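Local coordinates for GDSL-like Lipase (Parabacteroides distasonis, PDB 3P94), which is a flavodoxin-like serine hydrolase of the GDSL-like lipase family, probably hydrolysing lipid esters such as lysophospholipids, at residues K74-D86 and N102-K116. Sequence-based numbering, arbitrary orientation.
Sequences KPKAVVILAGIND and NLVSMAELAKANHIK
Strand 77-81 and helix 102-112 pack antiparallel, their axes 10.0 Å apart at an angle of 171°, and the chain then returns so that Ala-77 and Lys-116 pair in parallel. This is a beta-alpha-beta crossover of the flavodoxin-like fold, joining neighbouring parallel strands 75-81 and 116-120. Two backbone bonds fix the register: Lys-116 N donates to Lys-76 O (3.0 Å) and Val-78 N to Lys-116 O (2.9 Å), so Lys-116 is bonded through both its N and its O to the residues flanking Ala-77. A Schellman motif with His-114 at positive phi ends the helix, and a water donating to both Pro-75 O and His-114 O bridges the turn to the strand.

Ile-115 fills the junction with both branches. With CG1 beside the backbone N (chi1 -58°), CD1 lies 3.8 Å from Pro-75 CD, while CG2 faces the Ala-77 to Val-78 peptide and touches Val-78 CG1 at 3.9 Å. An alanine here would lose both branches and is likely to open a gap between the Pro-75 ring and Val-78. Farther along, Ile-80 CD1 approaches CB of the selenomethionine Met-106. Beyond the strand, Asp-86 OD2 and Asn-102 ND2 share Thr-59 OG1 as a hydrogen-bonding partner. One turn before Met-106 on the helix, a single methyl, Leu-103 CD2, touches both Ile-80 CG2 and Ala-82 CB, each at 4.0 Å.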
ATOM      1  N   LYS A  74      -8.551  -0.833  15.457  1.00 17.00           N
ATOM      2  CA  LYS A  74      -9.799  -0.064  15.325  1.00 16.80           C
ATOM      3  C   LYS A  74      -9.556   1.382  14.771  1.00 20.81           C
ATOM      4  O   LYS A  74      -9.922   2.354  15.433  1.00 21.08           O
ATOM      5  CB  LYS A  74     -10.545  -0.020  16.684  1.00 19.52           C
ATOM      6  CG  LYS A  74     -11.026  -1.392  17.157  1.00 24.66           C
ATOM      7  CD  LYS A  74     -11.613  -1.321  18.559  1.00 30.93           C
ATOM      8  CE  LYS A  74     -12.340  -2.582  18.941  1.00 34.38           C
ATOM      9  NZ  LYS A  74     -13.054  -2.410  20.236  1.00 53.15           N
ATOM     10  N   PRO A  75      -8.924   1.564  13.588  1.00 16.67           N
ATOM     11  CA  PRO A  75      -8.714   2.933  13.088  1.00 17.01           C
ATOM     12  C   PRO A  75      -9.960   3.516  12.438  1.00 21.16           C
ATOM     13  O   PRO A  75     -10.872   2.782  12.091  1.00 20.03           O
ATOM     14  CB  PRO A  75      -7.609   2.746  12.045  1.00 17.74           C
ATOM     15  CG  PRO A  75      -7.875   1.394  11.486  1.00 21.17           C
ATOM     16  CD  PRO A  75      -8.397   0.567  12.633  1.00 17.68           C
ATOM     17  N   LYS A  76      -9.967   4.837  12.229  1.00 18.80           N
ATOM     18  CA  LYS A  76     -11.036   5.532  11.510  1.00 17.93           C
ATOM     19  C   LYS A  76     -10.946   5.145  10.034  1.00 18.90           C
ATOM     20  O   LYS A  76     -11.967   4.923   9.376  1.00 15.24           O
ATOM     21  CB  LYS A  76     -10.903   7.057  11.670  1.00 20.84           C
ATOM     22  CG  LYS A  76     -11.174   7.575  13.080  1.00 32.52           C
ATOM     23  CD  LYS A  76     -11.056   9.090  13.129  1.00 40.05           C
ATOM     24  CE  LYS A  76     -11.429   9.625  14.483  1.00 56.83           C
ATOM     25  NZ  LYS A  76     -11.651  11.086  14.443  1.00 65.22           N
ATOM     26  N   ALA A  77      -9.705   5.028   9.527  1.00 15.35           N
ATOM     27  CA  ALA A  77      -9.443   4.670   8.133  1.00 14.55           C
ATOM     28  C   ALA A  77      -8.171   3.852   7.967  1.00 17.06           C
ATOM     29  O   ALA A  77      -7.314   3.843   8.844  1.00 16.86           O
ATOM     30  CB  ALA A  77      -9.352   5.932   7.284  1.00 15.19           C
ATOM     31  N   VAL A  78      -8.059   3.165   6.831  1.00 12.55           N
ATOM     32  CA  VAL A  78      -6.867   2.415   6.443  1.00 12.36           C
ATOM     33  C   VAL A  78      -6.473   2.896   5.031  1.00 16.40           C
ATOM     34  O   VAL A  78      -7.327   3.023   4.146  1.00 17.10           O
ATOM     35  CB  VAL A  78      -7.009   0.863   6.548  1.00 15.60           C
ATOM     36  CG1 VAL A  78      -8.161   0.319   5.678  1.00 14.65           C
ATOM     37  CG2 VAL A  78      -5.680   0.155   6.234  1.00 15.07           C
ATOM     38  N   VAL A  79      -5.185   3.203   4.854  1.00 12.37           N
ATOM     39  CA  VAL A  79      -4.618   3.635   3.581  1.00 11.51           C
ATOM     40  C   VAL A  79      -3.924   2.410   3.028  1.00 16.59           C
ATOM     41  O   VAL A  79      -2.996   1.902   3.667  1.00 16.52           O
ATOM     42  CB  VAL A  79      -3.688   4.869   3.748  1.00 15.69           C
ATOM     43  CG1 VAL A  79      -2.933   5.180   2.459  1.00 15.62           C
ATOM     44  CG2 VAL A  79      -4.484   6.085   4.190  1.00 16.52           C
ATOM     45  N   ILE A  80      -4.415   1.882   1.883  1.00 13.77           N
ATOM     46  CA  ILE A  80      -3.829   0.671   1.320  1.00 13.83           C
ATOM     47  C   ILE A  80      -3.058   0.978   0.031  1.00 16.91           C
ATOM     48  O   ILE A  80      -3.629   1.482  -0.927  1.00 16.57           O
ATOM     49  CB  ILE A  80      -4.905  -0.445   1.077  1.00 17.36           C
ATOM     50  CG1 ILE A  80      -5.673  -0.797   2.379  1.00 17.17           C
ATOM     51  CG2 ILE A  80      -4.270  -1.707   0.430  1.00 18.05           C
ATOM     52  CD1 ILE A  80      -6.987  -1.624   2.172  1.00 22.96           C
ATOM     53  N   LEU A  81      -1.772   0.622   0.017  1.00 14.95           N
ATOM     54  CA  LEU A  81      -0.911   0.712  -1.150  1.00 16.01           C
ATOM     55  C   LEU A  81      -0.264  -0.657  -1.299  1.00 17.63           C
ATOM     56  O   LEU A  81       0.646  -0.995  -0.552  1.00 15.73           O
ATOM     57  CB  LEU A  81       0.115   1.856  -1.051  1.00 16.30           C
ATOM     58  CG  LEU A  81       1.164   1.933  -2.196  1.00 20.99           C
ATOM     59  CD1 LEU A  81       0.502   2.139  -3.559  1.00 19.90           C
ATOM     60  CD2 LEU A  81       2.147   3.050  -1.928  1.00 23.31           C
ATOM     61  N   ALA A  82      -0.800  -1.469  -2.220  1.00 16.59           N
ATOM     62  CA  ALA A  82      -0.376  -2.856  -2.384  1.00 16.93           C
ATOM     63  C   ALA A  82      -0.626  -3.384  -3.793  1.00 19.56           C
ATOM     64  O   ALA A  82      -1.493  -2.881  -4.497  1.00 18.66           O
ATOM     65  CB  ALA A  82      -1.139  -3.724  -1.385  1.00 17.45           C
ATOM     66  N   GLY A  83       0.121  -4.420  -4.160  1.00 16.39           N
ATOM     67  CA  GLY A  83      -0.026  -5.079  -5.451  1.00 17.08           C
ATOM     68  C   GLY A  83       1.231  -5.190  -6.288  1.00 21.73           C
ATOM     69  O   GLY A  83       1.315  -6.096  -7.123  1.00 23.79           O
ATOM     70  N   ILE A  84       2.214  -4.276  -6.099  1.00 15.54           N
ATOM     71  CA  ILE A  84       3.433  -4.312  -6.912  1.00 14.71           C
ATOM     72  C   ILE A  84       4.234  -5.611  -6.688  1.00 15.92           C
ATOM     73  O   ILE A  84       4.768  -6.156  -7.655  1.00 14.90           O
ATOM     74  CB  ILE A  84       4.329  -3.039  -6.767  1.00 17.59           C
ATOM     75  CG1 ILE A  84       5.329  -2.926  -7.934  1.00 17.39           C
ATOM     76  CG2 ILE A  84       5.087  -2.988  -5.433  1.00 17.58           C
ATOM     77  CD1 ILE A  84       4.736  -2.785  -9.325  1.00 21.37           C
ATOM     78  N   ASN A  85       4.302  -6.118  -5.445  1.00 11.54           N
ATOM     79  CA  ASN A  85       5.073  -7.347  -5.198  1.00 11.44           C
ATOM     80  C   ASN A  85       4.330  -8.583  -5.735  1.00 14.24           C
ATOM     81  O   ASN A  85       4.977  -9.567  -6.068  1.00 13.18           O
ATOM     82  CB  ASN A  85       5.452  -7.489  -3.740  1.00  9.42           C
ATOM     83  CG  ASN A  85       6.424  -6.408  -3.318  1.00 32.00           C
ATOM     84  OD1 ASN A  85       7.403  -6.088  -4.003  1.00 31.00           O
ATOM     85  ND2 ASN A  85       6.165  -5.805  -2.198  1.00 24.41           N
ATOM     86  N   ASP A  86       2.996  -8.494  -5.900  1.00 11.17           N
ATOM     87  CA  ASP A  86       2.206  -9.553  -6.548  1.00 12.41           C
ATOM     88  C   ASP A  86       2.556  -9.601  -8.039  1.00 19.23           C
ATOM     89  O   ASP A  86       2.666 -10.683  -8.611  1.00 20.94           O
ATOM     90  CB  ASP A  86       0.704  -9.281  -6.407  1.00 14.49           C
ATOM     91  CG  ASP A  86       0.168  -9.266  -5.002  1.00 20.91           C
ATOM     92  OD1 ASP A  86       0.460  -8.291  -4.267  1.00 21.12           O
ATOM     93  OD2 ASP A  86      -0.565 -10.218  -4.637  1.00 22.76           O
ATOM     94  N   ASN A 102      -7.875  -9.954  -3.591  1.00 13.74           N
ATOM     95  CA  ASN A 102      -7.314  -9.801  -2.250  1.00 13.00           C
ATOM     96  C   ASN A 102      -7.584  -8.391  -1.716  1.00 16.52           C
ATOM     97  O   ASN A 102      -7.901  -8.236  -0.532  1.00 14.45           O
ATOM     98  CB  ASN A 102      -5.815 -10.075  -2.254  1.00 10.86           C
ATOM     99  CG  ASN A 102      -5.434 -11.527  -2.231  1.00 19.44           C
ATOM    100  OD1 ASN A 102      -6.198 -12.393  -1.827  1.00 16.10           O
ATOM    101  ND2 ASN A 102      -4.214 -11.816  -2.606  1.00 19.33           N
ATOM    102  N   LEU A 103      -7.449  -7.368  -2.597  1.00 13.25           N
ATOM    103  CA  LEU A 103      -7.707  -5.969  -2.225  1.00 12.95           C
ATOM    104  C   LEU A 103      -9.196  -5.783  -1.907  1.00 15.55           C
ATOM    105  O   LEU A 103      -9.512  -5.104  -0.938  1.00 13.92           O
ATOM    106  CB  LEU A 103      -7.247  -5.004  -3.341  1.00 13.11           C
ATOM    107  CG  LEU A 103      -5.719  -4.973  -3.627  1.00 18.26           C
ATOM    108  CD1 LEU A 103      -5.428  -4.337  -4.985  1.00 19.39           C
ATOM    109  CD2 LEU A 103      -4.962  -4.231  -2.542  1.00 19.99           C
ATOM    110  N   VAL A 104     -10.098  -6.427  -2.685  1.00 12.45           N
ATOM    111  CA  VAL A 104     -11.562  -6.380  -2.455  1.00 12.34           C
ATOM    112  C   VAL A 104     -11.893  -7.036  -1.092  1.00 16.34           C
ATOM    113  O   VAL A 104     -12.702  -6.497  -0.334  1.00 13.93           O
ATOM    114  CB  VAL A 104     -12.368  -7.031  -3.611  1.00 16.66           C
ATOM    115  CG1 VAL A 104     -13.868  -7.095  -3.298  1.00 16.67           C
ATOM    116  CG2 VAL A 104     -12.133  -6.290  -4.923  1.00 16.73           C
ATOM    117  N   SER A 105     -11.248  -8.171  -0.775  1.00 12.73           N
ATOM    118  CA  SER A 105     -11.469  -8.850   0.506  1.00 12.40           C
ATOM    119  C   SER A 105     -10.996  -7.967   1.673  1.00 14.23           C
ATOM    120  O   SER A 105     -11.698  -7.897   2.676  1.00 13.98           O
ATOM    121  CB  SER A 105     -10.779 -10.202   0.521  1.00 13.86           C
ATOM    122  OG  SER A 105     -11.540 -11.112  -0.251  1.00 20.12           O
HETATM  123  N   MSE A 106      -9.849  -7.243   1.526  1.00 10.95           N
HETATM  124  CA  MSE A 106      -9.387  -6.290   2.559  1.00  8.42           C
HETATM  125  C   MSE A 106     -10.422  -5.162   2.737  1.00 14.05           C
HETATM  126  O   MSE A 106     -10.768  -4.825   3.876  1.00 14.58           O
HETATM  127  CB  MSE A 106      -8.016  -5.693   2.223  1.00  8.75           C
HETATM  128  CG  MSE A 106      -6.859  -6.691   2.361  1.00 13.21           C
HETATM  129 SE   MSE A 106      -5.137  -5.769   2.137  0.75 15.93          SE
HETATM  130  CE  MSE A 106      -4.612  -6.588   0.465  1.00 12.86           C
ATOM    131  N   ALA A 107     -10.948  -4.613   1.619  1.00 12.21           N
ATOM    132  CA  ALA A 107     -11.955  -3.544   1.646  1.00 12.74           C
ATOM    133  C   ALA A 107     -13.220  -4.010   2.361  1.00 17.39           C
ATOM    134  O   ALA A 107     -13.754  -3.275   3.191  1.00 17.67           O
ATOM    135  CB  ALA A 107     -12.286  -3.079   0.223  1.00 14.17           C
ATOM    136  N   GLU A 108     -13.672  -5.241   2.076  1.00 14.24           N
ATOM    137  CA  GLU A 108     -14.886  -5.799   2.679  1.00 14.99           C
ATOM    138  C   GLU A 108     -14.691  -6.079   4.177  1.00 19.08           C
ATOM    139  O   GLU A 108     -15.620  -5.846   4.954  1.00 19.04           O
ATOM    140  CB  GLU A 108     -15.338  -7.055   1.930  1.00 17.08           C
ATOM    141  CG  GLU A 108     -15.904  -6.735   0.549  1.00 25.16           C
ATOM    142  CD  GLU A 108     -16.548  -7.872  -0.223  1.00 35.26           C
ATOM    143  OE1 GLU A 108     -16.419  -9.046   0.192  1.00 23.24           O
ATOM    144  OE2 GLU A 108     -17.200  -7.579  -1.249  1.00 23.62           O
ATOM    145  N   LEU A 109     -13.493  -6.536   4.590  1.00 15.82           N
ATOM    146  CA  LEU A 109     -13.189  -6.768   6.010  1.00 15.80           C
ATOM    147  C   LEU A 109     -13.163  -5.446   6.772  1.00 16.47           C
ATOM    148  O   LEU A 109     -13.676  -5.377   7.891  1.00 15.35           O
ATOM    149  CB  LEU A 109     -11.844  -7.512   6.197  1.00 15.48           C
ATOM    150  CG  LEU A 109     -11.837  -9.005   5.891  1.00 19.65           C
ATOM    151  CD1 LEU A 109     -10.423  -9.546   5.958  1.00 20.21           C
ATOM    152  CD2 LEU A 109     -12.751  -9.798   6.847  1.00 19.80           C
ATOM    153  N   ALA A 110     -12.583  -4.392   6.159  1.00 12.56           N
ATOM    154  CA  ALA A 110     -12.529  -3.063   6.758  1.00 12.66           C
ATOM    155  C   ALA A 110     -13.939  -2.488   6.919  1.00 15.63           C
ATOM    156  O   ALA A 110     -14.251  -1.978   7.997  1.00 15.98           O
ATOM    157  CB  ALA A 110     -11.675  -2.132   5.904  1.00 13.71           C
ATOM    158  N   LYS A 111     -14.795  -2.591   5.875  1.00 11.04           N
ATOM    159  CA  LYS A 111     -16.152  -2.054   5.950  0.60 11.53           C
ATOM    160  C   LYS A 111     -16.985  -2.783   7.035  1.00 16.84           C
ATOM    161  O   LYS A 111     -17.736  -2.132   7.775  1.00 16.99           O
ATOM    162  CB  LYS A 111     -16.843  -2.114   4.581  0.60 14.18           C
ATOM    163  CG  LYS A 111     -18.200  -1.404   4.559  0.60 19.35           C
ATOM    164  CD  LYS A 111     -18.913  -1.581   3.219  0.60 33.11           C
ATOM    165  CE  LYS A 111     -20.394  -1.289   3.299  0.60 40.16           C
ATOM    166  NZ  LYS A 111     -20.672   0.129   3.659  0.60 48.00           N
ATOM    167  N   ALA A 112     -16.839  -4.115   7.152  1.00 14.58           N
ATOM    168  CA  ALA A 112     -17.551  -4.919   8.154  1.00 14.75           C
ATOM    169  C   ALA A 112     -17.142  -4.528   9.593  1.00 19.14           C
ATOM    170  O   ALA A 112     -17.904  -4.741  10.531  1.00 18.90           O
ATOM    171  CB  ALA A 112     -17.270  -6.392   7.916  1.00 15.32           C
ATOM    172  N   ASN A 113     -15.952  -3.934   9.738  1.00 16.83           N
ATOM    173  CA  ASN A 113     -15.403  -3.494  11.016  1.00 17.50           C
ATOM    174  C   ASN A 113     -15.442  -1.958  11.169  1.00 22.57           C
ATOM    175  O   ASN A 113     -14.822  -1.408  12.086  1.00 22.52           O
ATOM    176  CB  ASN A 113     -13.991  -4.042  11.180  1.00 14.96           C
ATOM    177  CG  ASN A 113     -14.030  -5.505  11.494  1.00 24.75           C
ATOM    178  OD1 ASN A 113     -14.178  -5.898  12.654  1.00 16.93           O
ATOM    179  ND2 ASN A 113     -13.994  -6.332  10.462  1.00 14.65           N
ATOM    180  N   HIS A 114     -16.232  -1.293  10.301  1.00 20.53           N
ATOM    181  CA  HIS A 114     -16.530   0.145  10.268  1.00 22.32           C
ATOM    182  C   HIS A 114     -15.265   1.001  10.077  1.00 24.16           C
ATOM    183  O   HIS A 114     -15.142   2.085  10.658  1.00 24.47           O
ATOM    184  CB  HIS A 114     -17.325   0.593  11.518  1.00 25.10           C
ATOM    185  CG  HIS A 114     -18.284  -0.439  12.038  1.00 30.17           C
ATOM    186  ND1 HIS A 114     -18.031  -1.113  13.223  1.00 33.10           N
ATOM    187  CD2 HIS A 114     -19.418  -0.933  11.490  1.00 32.81           C
ATOM    188  CE1 HIS A 114     -19.035  -1.964  13.378  1.00 32.87           C
ATOM    189  NE2 HIS A 114     -19.895  -1.895  12.362  1.00 33.22           N
ATOM    190  N   ILE A 115     -14.344   0.518   9.237  1.00 17.20           N
ATOM    191  CA  ILE A 115     -13.108   1.226   8.896  1.00 15.72           C
ATOM    192  C   ILE A 115     -13.250   1.750   7.465  1.00 19.38           C
ATOM    193  O   ILE A 115     -13.599   0.975   6.573  1.00 18.66           O
ATOM    194  CB  ILE A 115     -11.856   0.308   9.071  1.00 17.73           C
ATOM    195  CG1 ILE A 115     -11.746  -0.239  10.516  1.00 18.24           C
ATOM    196  CG2 ILE A 115     -10.580   1.037   8.676  1.00 17.63           C
ATOM    197  CD1 ILE A 115     -10.910  -1.543  10.682  1.00 19.20           C
ATOM    198  N   LYS A 116     -12.983   3.055   7.249  1.00 16.32           N
ATOM    199  CA  LYS A 116     -13.038   3.669   5.916  1.00 16.01           C
ATOM    200  C   LYS A 116     -11.808   3.245   5.110  1.00 18.12           C
ATOM    201  O   LYS A 116     -10.693   3.320   5.626  1.00 16.44           O
ATOM    202  CB  LYS A 116     -13.110   5.206   6.009  1.00 18.81           C
ATOM    203  CG  LYS A 116     -14.428   5.727   6.552  1.00 29.63           C
ATOM    204  CD  LYS A 116     -14.489   7.240   6.468  1.00 39.77           C
ATOM    205  CE  LYS A 116     -15.772   7.769   7.056  1.00 46.47           C
ATOM    206  NZ  LYS A 116     -15.528   9.003   7.842  1.00 52.77           N
TER
HETATM  207  O   HOH W   1     -13.336   2.386  12.836  1.00 27.89           O
HETATM  208  O   HOH W   2     -14.478   5.475  10.167  1.00 30.52           O